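Local structure of structure-specific endonuclease subunit SLX1 (Candida glabrata, 4XM5) at residues A[4-9]-A[291-296]; A[107-112]-A[144-149]; A[17-22]-A[169-174]. The protein probably cuts branched DNA close to its junctions with single strands, as the catalytic subunit of the SLX1-SLX4 endonuclease of DNA repair and recombination. All coordinates share one frame; numbering follows the deposited sequence.

Interaction 1: residues A[4-9]-A[291-296]; sequences FQQIPD and VIYYSI
Y293 OH donates to D9 OD1 at a short 2.5 Å, the two side chains crossing at a slant. The contact lays the N-terminal loop, just before the first strand of the GIY-YIG domain, against helix 288-302, which follows the predicted SLX1-type zinc finger. The carboxylate and ring planes stand 76° apart. D9 OD1 lies near the plane of the ring, at its edge, while the hydroxyl comes from above the plane of the carboxylate. Q6 NE2 reaches the same oxygen from the opposite face at 2.9 Å. Two donors therefore grip D9 OD1.

Beside this polar group the packing is mostly apolar. I7 CG2 touches Y293 CD1 at 3.8 Å. I7 CD1 reaches back one residue on the helix, to I292 CG2 (3.6 Å), the two side chains crossing at about a right angle. I296 offers its CG2 branch to the backbone of the loop, with Q6 CA at 3.6 Å. A polar atom, I7 O, also sits at the edge of the Y293 ring.

Several neighbours set these groups in place. The Q6 side chain extends beyond CG (chi2 161°), which carries its amide alongside the Y293 ring. From there NE2 gives a nearly straight bond to I7 O (2.7 Å), while OE1 takes bonds from K300 and K297. The amide is thus held at both of its ends. K201 of helix 176-214 makes a cation-pi contact with Y293 and bonds to D9 O. In the second subunit, I73 of that chain packs on I7 and Q77 of that chain on I292. A water joins loop and helix through the backbone, donating to I7 O and, at 2.7 Å, to Y293 O.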
loop_
_atom_site.group_PDB
_atom_site.type_symbol
_atom_site.label_atom_id
_atom_site.label_comp_id
_atom_site.label_asym_id
_atom_site.label_seq_id
_atom_site.Cartn_x
_atom_site.Cartn_y
_atom_site.Cartn_z
ATOM N N PHE A 4 -4.232 -13.906 3.988
ATOM C CA PHE A 4 -2.903 -14.370 4.370
ATOM C C PHE A 4 -1.791 -13.812 3.478
ATOM O O PHE A 4 -0.649 -14.293 3.531
ATOM C CB PHE A 4 -2.865 -15.900 4.377
ATOM C CG PHE A 4 -3.597 -16.506 5.539
ATOM C CD1 PHE A 4 -2.947 -16.726 6.746
ATOM C CD2 PHE A 4 -4.948 -16.821 5.439
ATOM C CE1 PHE A 4 -3.626 -17.260 7.826
ATOM C CE2 PHE A 4 -5.633 -17.359 6.514
ATOM C CZ PHE A 4 -4.971 -17.581 7.710
ATOM N N GLN A 5 -2.113 -12.803 2.669
ATOM C CA GLN A 5 -1.109 -12.214 1.778
ATOM C C GLN A 5 -0.053 -11.538 2.644
ATOM O O GLN A 5 -0.376 -10.957 3.678
ATOM C CB GLN A 5 -1.753 -11.242 0.765
ATOM C CG GLN A 5 -1.489 -9.750 0.955
ATOM C CD GLN A 5 -2.227 -8.863 -0.083
ATOM O OE1 GLN A 5 -3.277 -8.269 0.204
ATOM N NE2 GLN A 5 -1.667 -8.774 -1.285
ATOM N N GLN A 6 1.213 -11.653 2.252
ATOM C CA GLN A 6 2.298 -11.134 3.073
ATOM C C GLN A 6 2.928 -9.914 2.439
ATOM O O GLN A 6 2.763 -9.669 1.251
ATOM C CB GLN A 6 3.369 -12.210 3.322
ATOM C CG GLN A 6 4.171 -12.652 2.080
ATOM C CD GLN A 6 5.506 -13.347 2.425
ATOM O OE1 GLN A 6 5.589 -14.578 2.456
ATOM N NE2 GLN A 6 6.544 -12.554 2.691
ATOM N N ILE A 7 3.625 -9.129 3.249
ATOM C CA ILE A 7 4.581 -8.192 2.711
ATOM C C ILE A 7 5.710 -8.993 2.061
ATOM O O ILE A 7 6.285 -9.874 2.694
ATOM C CB ILE A 7 5.140 -7.263 3.805
ATOM C CG1 ILE A 7 4.047 -6.311 4.309
ATOM C CG2 ILE A 7 6.373 -6.487 3.296
ATOM C CD1 ILE A 7 4.320 -5.740 5.682
ATOM N N PRO A 8 6.020 -8.697 0.785
ATOM C CA PRO A 8 7.052 -9.421 0.041
ATOM C C PRO A 8 8.383 -9.520 0.794
ATOM O O PRO A 8 8.815 -8.528 1.385
ATOM C CB PRO A 8 7.227 -8.575 -1.229
ATOM C CG PRO A 8 5.907 -7.874 -1.398
ATOM C CD PRO A 8 5.478 -7.565 0.006
ATOM N N ASP A 9 9.009 -10.692 0.768
ATOM C CA ASP A 9 10.353 -10.849 1.320
ATOM C C ASP A 9 11.279 -9.760 0.771
ATOM O O ASP A 9 12.000 -9.104 1.523
ATOM C CB ASP A 9 10.876 -12.243 1.014
ATOM C CG ASP A 9 10.060 -13.309 1.703
ATOM O OD1 ASP A 9 9.415 -12.992 2.722
ATOM O OD2 ASP A 9 10.057 -14.466 1.240
ATOM N N VAL A 291 8.456 -4.546 11.578
ATOM C CA VAL A 291 7.687 -5.253 12.595
ATOM C C VAL A 291 6.420 -5.881 12.004
ATOM O O VAL A 291 6.092 -7.027 12.298
ATOM C CB VAL A 291 7.309 -4.320 13.739
ATOM C CG1 VAL A 291 6.315 -4.991 14.668
ATOM C CG2 VAL A 291 8.551 -3.903 14.500
ATOM N N ILE A 292 5.709 -5.140 11.158
ATOM C CA ILE A 292 4.564 -5.723 10.478
ATOM C C ILE A 292 4.973 -6.872 9.551
ATOM O O ILE A 292 4.315 -7.916 9.533
ATOM C CB ILE A 292 3.789 -4.672 9.665
ATOM C CG1 ILE A 292 3.192 -3.626 10.605
ATOM C CG2 ILE A 292 2.687 -5.342 8.858
ATOM C CD1 ILE A 292 2.348 -2.604 9.912
ATOM N N TYR A 293 6.051 -6.694 8.790
ATOM C CA TYR A 293 6.502 -7.772 7.907
ATOM C C TYR A 293 6.637 -9.112 8.664
ATOM O O TYR A 293 6.093 -10.133 8.228
ATOM C CB TYR A 293 7.836 -7.441 7.226
ATOM C CG TYR A 293 8.487 -8.706 6.645
ATOM C CD1 TYR A 293 8.147 -9.157 5.378
ATOM C CD2 TYR A 293 9.414 -9.467 7.385
ATOM C CE1 TYR A 293 8.697 -10.309 4.849
ATOM C CE2 TYR A 293 9.957 -10.631 6.867
ATOM C CZ TYR A 293 9.594 -11.037 5.589
ATOM O OH TYR A 293 10.112 -12.182 5.024
ATOM N N TYR A 294 7.346 -9.119 9.792
ATOM C CA TYR A 294 7.558 -10.388 10.480
ATOM C C TYR A 294 6.262 -10.818 11.135
ATOM O O TYR A 294 5.976 -12.008 11.225
ATOM C CB TYR A 294 8.666 -10.308 11.531
ATOM C CG TYR A 294 10.045 -10.092 10.994
ATOM C CD1 TYR A 294 10.760 -11.131 10.406
ATOM C CD2 TYR A 294 10.655 -8.860 11.113
ATOM C CE1 TYR A 294 12.057 -10.930 9.926
ATOM C CE2 TYR A 294 11.929 -8.647 10.647
ATOM C CZ TYR A 294 12.633 -9.681 10.054
ATOM O OH TYR A 294 13.892 -9.428 9.592
ATOM N N SER A 295 5.471 -9.848 11.583
ATOM C CA SER A 295 4.201 -10.175 12.204
ATOM C C SER A 295 3.347 -10.940 11.227
ATOM O O SER A 295 2.811 -11.998 11.539
ATOM C CB SER A 295 3.468 -8.921 12.659
ATOM O OG SER A 295 2.223 -9.251 13.296
ATOM N N ILE A 296 3.216 -10.383 10.038
ATOM C CA ILE A 296 2.346 -10.945 9.015
ATOM C C ILE A 296 2.895 -12.283 8.563
ATOM O O ILE A 296 2.167 -13.262 8.418
ATOM C CB ILE A 296 2.224 -9.992 7.790
ATOM C CG1 ILE A 296 1.364 -8.774 8.134
ATOM C CG2 ILE A 296 1.660 -10.719 6.597
ATOM C CD1 ILE A 296 0.036 -9.109 8.807
HETATM O O HOH W 1 5.241 -10.295 5.644
#

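Interaction 2: residues A[107-112]-A[144-149]; sequences IHHKLA and DKFNVS
F146 lays its ring against H109 in an offset stack, with centroids 4.6 Å apart and planes 25° apart. F146 sits in a type I beta turn, D144 to N147, which follows helix 135-143 and packs against the first turns of helix 107-120. F146 CZ comes over one face of the imidazole, nearer its rim than its centre, and lies 3.6 Å from H109 NE2. The other ring nitrogen, H109 ND1, is bonded to S106. The same phenyl ring also presses on H108, whose CB is 3.5 Å from F146 CE2. A112 CB meets the ring at its edge.

K145 crosses H108 at about a right angle. Its chain is extended, with CG anti to the backbone N (chi1 -178°), and this brings CD over one face of the H108 ring. K145 CD makes a CH-pi contact there, 3.9 Å from the centroid of H108. A water lies in the plane of the H108 ring, at its edge, and links ND1 to K145 N.

Further along, V148 CG2 packs on A112 CB at 4.0 Å. D144, which leaves the preceding helix with positive phi, accepts two backbone N-H groups of the loop. V148 N donates to D144 OD1 at 2.9 Å, and S149 N to the syn lone pair of D144 OD2 at 3.0 Å.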
loop_
_atom_site.group_PDB
_atom_site.type_symbol
_atom_site.label_atom_id
_atom_site.label_comp_id
_atom_site.label_asym_id
_atom_site.label_seq_id
_atom_site.Cartn_x
_atom_site.Cartn_y
_atom_site.Cartn_z
ATOM N N ILE A 107 21.137 12.569 -14.454
ATOM C CA ILE A 107 21.293 11.820 -13.212
ATOM C C ILE A 107 20.764 12.639 -12.018
ATOM O O ILE A 107 20.154 12.098 -11.096
ATOM C CB ILE A 107 22.788 11.434 -12.986
ATOM C CG1 ILE A 107 22.959 10.539 -11.758
ATOM C CG2 ILE A 107 23.706 12.690 -12.928
ATOM C CD1 ILE A 107 22.767 9.068 -12.045
ATOM N N HIS A 108 20.992 13.948 -12.053
ATOM C CA HIS A 108 20.506 14.838 -11.012
ATOM C C HIS A 108 18.999 14.795 -10.886
ATOM O O HIS A 108 18.472 14.780 -9.779
ATOM C CB HIS A 108 20.946 16.274 -11.283
ATOM C CG HIS A 108 22.421 16.472 -11.180
ATOM N ND1 HIS A 108 23.079 16.507 -9.972
ATOM C CD2 HIS A 108 23.366 16.631 -12.134
ATOM C CE1 HIS A 108 24.371 16.686 -10.186
ATOM N NE2 HIS A 108 24.571 16.763 -11.488
ATOM N N HIS A 109 18.310 14.791 -12.021
ATOM C CA HIS A 109 16.850 14.767 -12.005
ATOM C C HIS A 109 16.306 13.415 -11.556
ATOM O O HIS A 109 15.355 13.364 -10.789
ATOM C CB HIS A 109 16.291 15.125 -13.376
ATOM C CG HIS A 109 16.415 16.576 -13.713
ATOM N ND1 HIS A 109 17.373 17.057 -14.579
ATOM C CD2 HIS A 109 15.697 17.653 -13.306
ATOM C CE1 HIS A 109 17.239 18.368 -14.695
ATOM N NE2 HIS A 109 16.229 18.754 -13.934
ATOM N N LYS A 110 16.918 12.335 -12.033
ATOM C CA LYS A 110 16.520 10.989 -11.652
ATOM C C LYS A 110 16.622 10.804 -10.149
ATOM O O LYS A 110 15.779 10.125 -9.550
ATOM C CB LYS A 110 17.388 9.942 -12.350
ATOM C CG LYS A 110 17.423 10.060 -13.854
ATOM C CD LYS A 110 16.277 9.317 -14.504
ATOM C CE LYS A 110 16.000 9.830 -15.918
ATOM N NZ LYS A 110 14.605 9.484 -16.347
ATOM N N LEU A 111 17.667 11.401 -9.553
ATOM C CA LEU A 111 17.961 11.216 -8.132
ATOM C C LEU A 111 17.170 12.223 -7.292
ATOM O O LEU A 111 16.815 11.933 -6.138
ATOM C CB LEU A 111 19.475 11.313 -7.856
ATOM C CG LEU A 111 20.368 10.215 -8.497
ATOM C CD1 LEU A 111 21.870 10.469 -8.294
ATOM C CD2 LEU A 111 20.010 8.784 -8.056
ATOM N N ALA A 112 16.856 13.383 -7.868
ATOM C CA ALA A 112 15.925 14.300 -7.224
ATOM C C ALA A 112 14.545 13.648 -6.979
ATOM O O ALA A 112 13.951 13.838 -5.915
ATOM C CB ALA A 112 15.768 15.564 -8.056
ATOM N N ASP A 144 21.847 16.660 -3.688
ATOM C CA ASP A 144 20.543 17.333 -3.813
ATOM C C ASP A 144 20.658 18.680 -4.491
ATOM O O ASP A 144 20.268 19.695 -3.928
ATOM C CB ASP A 144 19.883 17.527 -2.448
ATOM C CG ASP A 144 18.392 17.904 -2.558
ATOM O OD1 ASP A 144 17.776 17.708 -3.636
ATOM O OD2 ASP A 144 17.834 18.386 -1.551
ATOM N N LYS A 145 21.207 18.667 -5.701
ATOM C CA LYS A 145 21.436 19.862 -6.512
ATOM C C LYS A 145 20.256 20.839 -6.556
ATOM O O LYS A 145 20.451 22.044 -6.550
ATOM C CB LYS A 145 21.792 19.438 -7.940
ATOM C CG LYS A 145 22.104 20.596 -8.865
ATOM C CD LYS A 145 22.203 20.156 -10.317
ATOM C CE LYS A 145 22.376 21.370 -11.223
ATOM N NZ LYS A 145 22.213 20.998 -12.651
ATOM N N PHE A 146 19.034 20.322 -6.592
ATOM C CA PHE A 146 17.862 21.178 -6.767
ATOM C C PHE A 146 17.183 21.510 -5.436
ATOM O O PHE A 146 16.144 22.163 -5.408
ATOM C CB PHE A 146 16.879 20.513 -7.738
ATOM C CG PHE A 146 17.514 20.132 -9.052
ATOM C CD1 PHE A 146 17.987 21.118 -9.919
ATOM C CD2 PHE A 146 17.677 18.800 -9.403
ATOM C CE1 PHE A 146 18.593 20.779 -11.124
ATOM C CE2 PHE A 146 18.286 18.453 -10.606
ATOM C CZ PHE A 146 18.741 19.449 -11.468
ATOM N N ASN A 147 17.805 21.077 -4.343
ATOM C CA ASN A 147 17.333 21.338 -2.983
ATOM C C ASN A 147 15.924 20.849 -2.743
ATOM O O ASN A 147 15.062 21.594 -2.298
ATOM C CB ASN A 147 17.431 22.825 -2.650
ATOM C CG ASN A 147 18.865 23.289 -2.557
ATOM O OD1 ASN A 147 19.746 22.516 -2.173
ATOM N ND2 ASN A 147 19.119 24.540 -2.934
ATOM N N VAL A 148 15.703 19.581 -3.036
ATOM C CA VAL A 148 14.417 18.972 -2.771
ATOM C C VAL A 148 14.122 19.040 -1.273
ATOM O O VAL A 148 13.025 19.429 -0.878
ATOM C CB VAL A 148 14.362 17.522 -3.274
ATOM C CG1 VAL A 148 13.002 16.908 -2.975
ATOM C CG2 VAL A 148 14.635 17.480 -4.763
ATOM N N SER A 149 15.101 18.721 -0.433
ATOM C CA SER A 149 14.860 18.780 1.009
ATOM C C SER A 149 15.981 19.438 1.806
ATOM O O SER A 149 17.161 19.289 1.484
ATOM C CB SER A 149 14.612 17.375 1.566
ATOM O OG SER A 149 14.359 17.423 2.964
HETATM O O HOH W 2 22.031 16.191 -7.220
#

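Interaction 3: residues A[17-22]-A[169-174]; sequences QSISKR and TEINND
N173 reaches across to I19 with its side-chain amide, and ND2 donates to I19 O at 2.8 Å. This is the tight point of the contact. The bond is nearly straight, at 173°. It lies in the carbonyl plane on a lone pair of the oxygen, and the acceptor is also close to the amide plane of N173. The side chain gets there with CG set between the backbone N and the carbonyl carbon (chi1 64°). S20 O is also near N173 ND2, but at a poor angle for bonding.

R22, at the far end of the turn, also comes against N173: its CD is 3.3 Å from N173 ND2. The guanidinium and amide planes are almost perpendicular. Bends at chi2 (-64°) and chi3 fold the guanidinium back over its own turn, where NH1 donates to S18 O at 3.0 Å. I171 CB lies over one face of that group, and I171 CG1 is 3.9 Å from R22 NH2.

The apolar part is looser. I19 CG2 and I171 CG2 are 4.4 Å apart, and helix 176-214 fills in beside both through V182. Toward the surface, the link between S20 and N173 passes through a water, which lies 2.7 Å from S20 OG and donates to N173 O.

Further bonds lie within the turn. Q17 NE2 donates to R22 O, and S18 OG accepts from K21 N in an ST motif. Strands 12-18 and 25-30 are antiparallel neighbours. Segment 17-22 is thus the end of the first strand and the start of the connection in the N-terminal beta hairpin of the GIY-YIG domain, here contacted by the loop that leads from strand 160-168 to helix 176-214.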
loop_
_atom_site.group_PDB
_atom_site.type_symbol
_atom_site.label_atom_id
_atom_site.label_comp_id
_atom_site.label_asym_id
_atom_site.label_seq_id
_atom_site.Cartn_x
_atom_site.Cartn_y
_atom_site.Cartn_z
ATOM N N GLN A 17 21.751 2.514 -14.979
ATOM C CA GLN A 17 22.480 3.452 -15.782
ATOM C C GLN A 17 23.367 2.632 -16.712
ATOM O O GLN A 17 24.116 1.741 -16.261
ATOM C CB GLN A 17 23.309 4.390 -14.911
ATOM C CG GLN A 17 24.099 5.424 -15.694
ATOM C CD GLN A 17 24.822 6.396 -14.773
ATOM O OE1 GLN A 17 25.033 6.103 -13.593
ATOM N NE2 GLN A 17 25.184 7.553 -15.296
ATOM N N SER A 18 23.260 2.902 -18.011
ATOM C CA SER A 18 24.091 2.206 -18.970
ATOM C C SER A 18 25.570 2.490 -18.654
ATOM O O SER A 18 25.977 3.637 -18.489
ATOM C CB SER A 18 23.724 2.629 -20.400
ATOM O OG SER A 18 24.732 2.260 -21.335
ATOM N N ILE A 19 26.372 1.440 -18.566
ATOM C CA ILE A 19 27.793 1.621 -18.312
ATOM C C ILE A 19 28.484 2.452 -19.405
ATOM O O ILE A 19 29.180 3.422 -19.091
ATOM C CB ILE A 19 28.489 0.273 -18.155
ATOM C CG1 ILE A 19 27.850 -0.487 -16.987
ATOM C CG2 ILE A 19 30.006 0.479 -17.961
ATOM C CD1 ILE A 19 28.261 -1.945 -16.865
ATOM N N SER A 20 28.291 2.103 -20.677
ATOM C CA SER A 20 28.908 2.878 -21.755
ATOM C C SER A 20 28.158 4.199 -22.068
ATOM O O SER A 20 28.795 5.245 -22.261
ATOM C CB SER A 20 29.013 2.029 -23.020
ATOM O OG SER A 20 29.571 2.764 -24.089
ATOM N N LYS A 21 26.820 4.154 -22.116
ATOM C CA LYS A 21 26.009 5.356 -22.376
ATOM C C LYS A 21 25.491 5.989 -21.065
ATOM O O LYS A 21 24.437 5.632 -20.558
ATOM C CB LYS A 21 24.828 5.018 -23.300
ATOM C CG LYS A 21 25.233 4.531 -24.677
ATOM C CD LYS A 21 24.058 3.916 -25.397
ATOM C CE LYS A 21 23.297 4.956 -26.213
ATOM N NZ LYS A 21 23.900 5.129 -27.563
ATOM N N ARG A 22 26.238 6.944 -20.530
ATOM C CA ARG A 22 26.031 7.373 -19.151
ATOM C C ARG A 22 24.774 8.204 -18.965
ATOM O O ARG A 22 24.342 8.449 -17.844
ATOM C CB ARG A 22 27.238 8.167 -18.662
ATOM C CG ARG A 22 28.582 7.477 -18.879
ATOM C CD ARG A 22 28.655 6.221 -18.080
ATOM N NE ARG A 22 28.735 6.462 -16.647
ATOM C CZ ARG A 22 28.207 5.654 -15.737
ATOM N NH1 ARG A 22 27.537 4.580 -16.122
ATOM N NH2 ARG A 22 28.333 5.925 -14.446
ATOM N N THR A 169 33.186 3.344 -7.457
ATOM C CA THR A 169 33.375 4.783 -7.445
ATOM C C THR A 169 33.214 5.348 -8.859
ATOM O O THR A 169 32.302 4.956 -9.594
ATOM C CB THR A 169 34.749 5.142 -6.888
ATOM O OG1 THR A 169 35.759 4.727 -7.812
ATOM C CG2 THR A 169 34.967 4.438 -5.556
ATOM N N GLU A 170 34.099 6.263 -9.246
ATOM C CA GLU A 170 33.995 6.904 -10.555
ATOM C C GLU A 170 34.299 5.928 -11.689
ATOM O O GLU A 170 35.453 5.657 -12.000
ATOM C CB GLU A 170 34.918 8.125 -10.637
ATOM C CG GLU A 170 36.280 7.960 -9.978
ATOM C CD GLU A 170 37.047 9.274 -9.911
ATOM O OE1 GLU A 170 38.263 9.252 -9.612
ATOM O OE2 GLU A 170 36.430 10.333 -10.160
ATOM N N ILE A 171 33.233 5.427 -12.302
ATOM C CA ILE A 171 33.276 4.404 -13.348
ATOM C C ILE A 171 34.201 4.708 -14.531
ATOM O O ILE A 171 34.153 5.797 -15.108
ATOM C CB ILE A 171 31.837 4.155 -13.905
ATOM C CG1 ILE A 171 30.947 3.508 -12.839
ATOM C CG2 ILE A 171 31.854 3.314 -15.190
ATOM C CD1 ILE A 171 31.458 2.187 -12.341
ATOM N N ASN A 172 35.037 3.736 -14.891
ATOM C CA ASN A 172 35.753 3.785 -16.162
ATOM C C ASN A 172 34.970 3.000 -17.212
ATOM O O ASN A 172 34.483 1.911 -16.934
ATOM C CB ASN A 172 37.170 3.210 -16.038
ATOM C CG ASN A 172 38.066 4.021 -15.120
ATOM O OD1 ASN A 172 38.006 5.253 -15.093
ATOM N ND2 ASN A 172 38.922 3.327 -14.370
ATOM N N ASN A 173 34.842 3.553 -18.411
ATOM C CA ASN A 173 34.157 2.858 -19.498
ATOM C C ASN A 173 34.866 3.125 -20.814
ATOM O O ASN A 173 34.282 2.981 -21.888
ATOM C CB ASN A 173 32.682 3.275 -19.588
ATOM C CG ASN A 173 32.487 4.757 -19.949
ATOM O OD1 ASN A 173 33.441 5.498 -20.226
ATOM N ND2 ASN A 173 31.224 5.186 -19.962
ATOM N N ASP A 174 36.129 3.520 -20.718
ATOM C CA ASP A 174 36.925 3.820 -21.901
ATOM C C ASP A 174 37.219 2.571 -22.726
ATOM O O ASP A 174 37.471 2.655 -23.926
ATOM C CB ASP A 174 38.247 4.494 -21.503
ATOM C CG ASP A 174 38.061 5.922 -21.010
ATOM O OD1 ASP A 174 37.057 6.219 -20.323
ATOM O OD2 ASP A 174 38.930 6.758 -21.308
HETATM O O HOH W 3 31.842 3.636 -22.981
#

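From the N terminus, the first segment met is 4-9, which pairs with 291-296. Interaction 1 thus closes a loop holding nearly the whole chain and brings its two ends together. Residues 17-22 follow, and interaction 3 joins them to 169-174. Interaction 2, between 107-112 and 144-149, falls within that second span. The three closures are enclosed one in another, and none cross. Interactions 2 and 3 share a border, where I107 CD1 is 4.0 Å from Q17 OE1, and both belong to the part built round the mixed sheet. Interaction 1 lies across the chain's centre, about 22 Å from either at nearest atoms, and ties the N-terminal loop to the C-terminal helix.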